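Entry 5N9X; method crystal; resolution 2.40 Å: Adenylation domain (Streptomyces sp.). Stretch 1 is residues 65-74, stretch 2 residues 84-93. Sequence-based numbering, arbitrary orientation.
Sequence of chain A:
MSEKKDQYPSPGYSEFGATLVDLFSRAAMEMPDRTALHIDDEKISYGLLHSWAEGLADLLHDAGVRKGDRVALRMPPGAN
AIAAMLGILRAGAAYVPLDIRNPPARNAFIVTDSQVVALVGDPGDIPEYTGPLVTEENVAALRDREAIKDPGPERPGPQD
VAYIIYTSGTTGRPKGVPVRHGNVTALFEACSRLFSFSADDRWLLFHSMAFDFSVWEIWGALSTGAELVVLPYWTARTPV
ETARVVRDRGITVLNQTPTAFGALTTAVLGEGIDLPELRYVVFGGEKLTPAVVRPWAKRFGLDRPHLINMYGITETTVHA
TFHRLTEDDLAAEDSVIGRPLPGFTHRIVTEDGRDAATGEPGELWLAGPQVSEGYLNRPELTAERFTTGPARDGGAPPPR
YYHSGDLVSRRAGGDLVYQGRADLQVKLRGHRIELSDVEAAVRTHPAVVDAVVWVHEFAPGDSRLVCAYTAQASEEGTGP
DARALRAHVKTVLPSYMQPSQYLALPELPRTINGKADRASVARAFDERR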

# COMPACT_ATOMS: atom_id res chain seq x y z
N VAL A 65 -28.34 -4.84 6.87
CA VAL A 65 -27.33 -4.12 6.13
C VAL A 65 -27.91 -3.81 4.76
O VAL A 65 -28.54 -4.67 4.14
CB VAL A 65 -26.04 -4.93 6.00
CG1 VAL A 65 -25.10 -4.25 5.04
CG2 VAL A 65 -25.40 -5.10 7.38
N ARG A 66 -27.73 -2.58 4.29
CA ARG A 66 -28.29 -2.15 3.00
C ARG A 66 -27.21 -1.66 2.04
O ARG A 66 -26.10 -1.33 2.46
CB ARG A 66 -29.32 -1.05 3.22
CG ARG A 66 -30.66 -1.57 3.66
CD ARG A 66 -31.03 -2.79 2.84
NE ARG A 66 -32.28 -3.39 3.27
CZ ARG A 66 -32.38 -4.35 4.19
NH1 ARG A 66 -31.28 -4.82 4.77
NH2 ARG A 66 -33.56 -4.83 4.51
N LYS A 67 -27.53 -1.61 0.75
CA LYS A 67 -26.61 -1.03 -0.23
C LYS A 67 -26.16 0.36 0.25
O LYS A 67 -26.93 1.11 0.84
CB LYS A 67 -27.27 -0.95 -1.60
CG LYS A 67 -26.51 -0.12 -2.63
CD LYS A 67 -26.80 -0.60 -4.05
CE LYS A 67 -28.14 -0.07 -4.57
NZ LYS A 67 -28.15 1.43 -4.58
N GLY A 68 -24.89 0.69 0.04
CA GLY A 68 -24.38 1.99 0.46
C GLY A 68 -24.04 2.05 1.94
O GLY A 68 -23.54 3.06 2.41
N ASP A 69 -24.31 0.98 2.67
CA ASP A 69 -23.90 0.89 4.07
C ASP A 69 -22.42 0.52 4.22
O ASP A 69 -21.79 -0.01 3.29
CB ASP A 69 -24.74 -0.14 4.82
CG ASP A 69 -26.10 0.41 5.25
OD1 ASP A 69 -26.32 1.65 5.19
OD2 ASP A 69 -26.95 -0.41 5.67
N ARG A 70 -21.90 0.75 5.41
CA ARG A 70 -20.50 0.58 5.67
C ARG A 70 -20.33 -0.42 6.81
O ARG A 70 -20.91 -0.25 7.89
CB ARG A 70 -19.87 1.94 5.99
CG ARG A 70 -19.96 2.89 4.81
CD ARG A 70 -18.99 4.02 4.93
NE ARG A 70 -19.24 5.08 5.90
CZ ARG A 70 -19.71 6.29 5.59
NH1 ARG A 70 -19.92 6.63 4.33
NH2 ARG A 70 -19.89 7.20 6.55
N VAL A 71 -19.58 -1.49 6.57
CA VAL A 71 -19.45 -2.52 7.59
C VAL A 71 -17.99 -2.76 7.94
O VAL A 71 -17.15 -3.02 7.07
CB VAL A 71 -20.11 -3.84 7.15
CG1 VAL A 71 -20.00 -4.85 8.27
CG2 VAL A 71 -21.58 -3.61 6.82
N ALA A 72 -17.69 -2.68 9.24
CA ALA A 72 -16.34 -2.91 9.72
C ALA A 72 -15.98 -4.37 9.59
O ALA A 72 -16.82 -5.25 9.79
CB ALA A 72 -16.19 -2.47 11.14
N LEU A 73 -14.72 -4.63 9.27
CA LEU A 73 -14.22 -6.00 9.22
C LEU A 73 -12.99 -6.08 10.10
O LEU A 73 -12.02 -5.37 9.88
CB LEU A 73 -13.90 -6.44 7.79
CG LEU A 73 -13.28 -7.84 7.69
CD1 LEU A 73 -14.30 -8.90 8.09
CD2 LEU A 73 -12.72 -8.15 6.30
N ARG A 74 -13.05 -6.94 11.11
CA ARG A 74 -11.92 -7.10 12.04
C ARG A 74 -11.59 -8.57 12.29
O ARG A 74 -12.17 -9.21 13.17
CB ARG A 74 -12.22 -6.39 13.37
CG ARG A 74 -11.06 -6.42 14.31
CD ARG A 74 -11.41 -5.80 15.65
NE ARG A 74 -10.21 -5.63 16.46
CZ ARG A 74 -9.61 -6.60 17.15
NH1 ARG A 74 -10.07 -7.84 17.12
NH2 ARG A 74 -8.53 -6.34 17.86
N ALA A 84 -16.03 -13.11 4.38
CA ALA A 84 -16.75 -11.99 4.94
C ALA A 84 -16.65 -10.76 4.04
O ALA A 84 -17.63 -10.03 3.85
CB ALA A 84 -16.23 -11.67 6.34
N MET A 85 -15.48 -10.52 3.48
CA MET A 85 -15.34 -9.28 2.73
C MET A 85 -16.15 -9.40 1.42
O MET A 85 -16.77 -8.44 0.98
CB MET A 85 -13.86 -8.95 2.51
CG MET A 85 -13.63 -7.86 1.50
SD MET A 85 -13.26 -8.61 -0.10
CE MET A 85 -11.46 -8.52 -0.03
N LEU A 86 -16.18 -10.58 0.83
CA LEU A 86 -17.00 -10.79 -0.36
C LEU A 86 -18.47 -10.65 -0.01
O LEU A 86 -19.23 -10.01 -0.73
CB LEU A 86 -16.74 -12.15 -0.98
CG LEU A 86 -15.35 -12.34 -1.55
CD1 LEU A 86 -15.06 -13.81 -1.81
CD2 LEU A 86 -15.23 -11.54 -2.82
N GLY A 87 -18.87 -11.23 1.12
CA GLY A 87 -20.25 -11.12 1.57
C GLY A 87 -20.67 -9.67 1.75
O GLY A 87 -21.75 -9.25 1.29
N ILE A 88 -19.80 -8.90 2.39
CA ILE A 88 -20.04 -7.46 2.55
C ILE A 88 -20.22 -6.76 1.20
O ILE A 88 -21.13 -5.94 1.04
CB ILE A 88 -18.88 -6.79 3.35
CG1 ILE A 88 -18.91 -7.26 4.81
CG2 ILE A 88 -18.94 -5.29 3.27
CD1 ILE A 88 -17.69 -6.84 5.63
N LEU A 89 -19.38 -7.10 0.22
CA LEU A 89 -19.47 -6.47 -1.10
C LEU A 89 -20.73 -6.92 -1.85
O LEU A 89 -21.45 -6.09 -2.43
CB LEU A 89 -18.23 -6.78 -1.93
CG LEU A 89 -16.88 -6.24 -1.47
CD1 LEU A 89 -15.76 -6.66 -2.44
CD2 LEU A 89 -16.94 -4.70 -1.28
N ARG A 90 -20.98 -8.24 -1.83
CA ARG A 90 -22.19 -8.79 -2.42
C ARG A 90 -23.44 -8.15 -1.82
O ARG A 90 -24.39 -7.86 -2.55
CB ARG A 90 -22.23 -10.32 -2.28
CG ARG A 90 -23.56 -10.95 -2.72
CD ARG A 90 -23.80 -10.75 -4.19
NE ARG A 90 -25.12 -11.20 -4.62
CZ ARG A 90 -26.22 -10.43 -4.65
NH1 ARG A 90 -26.16 -9.17 -4.22
NH2 ARG A 90 -27.37 -10.93 -5.07
N ALA A 91 -23.43 -7.85 -0.52
CA ALA A 91 -24.57 -7.16 0.10
C ALA A 91 -24.71 -5.68 -0.30
O ALA A 91 -25.56 -4.96 0.23
CB ALA A 91 -24.48 -7.25 1.61
N GLY A 92 -23.86 -5.22 -1.21
CA GLY A 92 -23.92 -3.84 -1.67
C GLY A 92 -23.25 -2.82 -0.75
O GLY A 92 -23.37 -1.61 -0.98
N ALA A 93 -22.55 -3.30 0.27
CA ALA A 93 -21.98 -2.46 1.31
C ALA A 93 -20.50 -2.28 1.10
O ALA A 93 -19.88 -3.00 0.32
CB ALA A 93 -22.24 -3.07 2.69

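How do the two backbones lie against each other? A strand beginning at Arg70 runs almost exactly antiparallel to the helix that ends at Arg90, at 178° between their directions, with the axes 9.7 Å apart at closest approach. That spacing leaves room for a layer of side chains between them. Beyond the helix end the two stretches draw much closer: the CA atoms of Lys67 and Gly92 are 4.1 Å apart, and there backbone meets backbone directly.

What fastens that close end? The helix finishes in a Schellman motif, in which Gly92 N bonds to Leu89 O and Ala93 N to Ile88 O. Opposite it, Arg66 to Asp69 form a type II turn, closed by the bond from Asp69 N to Arg66 O at 2.9 Å. One hydrogen bond joins the two stretches, from Gly68 N to Gly92 O, 2.9 Å long and nearly straight at 163°. The same carbonyl receives a CA-H...O contact from Lys67, with Lys67 CA 3.4 Å from Gly92 O. Both glycines have positive phi, but for Gly92 there is a second constraint: a CB there would point at the turn and come within 3.1 Å of Lys67 CB. At Gly68 a CB would point away from the other stretch, yet would be jammed against the carbonyl oxygen of Lys67.

Which side chains fill the space between strand and helix? Alternation along the strand turns Val71 and Leu73 toward the helix, while Arg70 and Ala72 point away. Leu73, with chi1 t and chi2 p, straddles two neighbouring helix residues: its CD1 lies 3.8 Å from Ala84 CB and its CD2 4.0 Å from Met85 CB. Ile88, one turn on from Ala84, extends its CD1 to 4.0 Å from Val71 CG1 and 4.4 Å from Leu73 CB. These residues are buried, and their apolar branches suit a contact made by packing alone.

Why does a small residue serve at Ala93? Its methyl sits in a narrow place, with CB 3.9 Å from Val65 CG1, 4.2 Å from Val71 CG2 and only 3.2 Å from Asp69 O. Two side-chain hydrogen bonds brace the turn within its own stretch: Asp69 OD2 accepts one of 2.7 Å from Arg66 N, and Arg66 NH1 donates one of 2.8 Å to Val65 O. At Arg66 and Lys67 the CA-to-CB bonds point away from the other stretch and both residues are exposed, as suits their charge, although Lys67 CB still touches it.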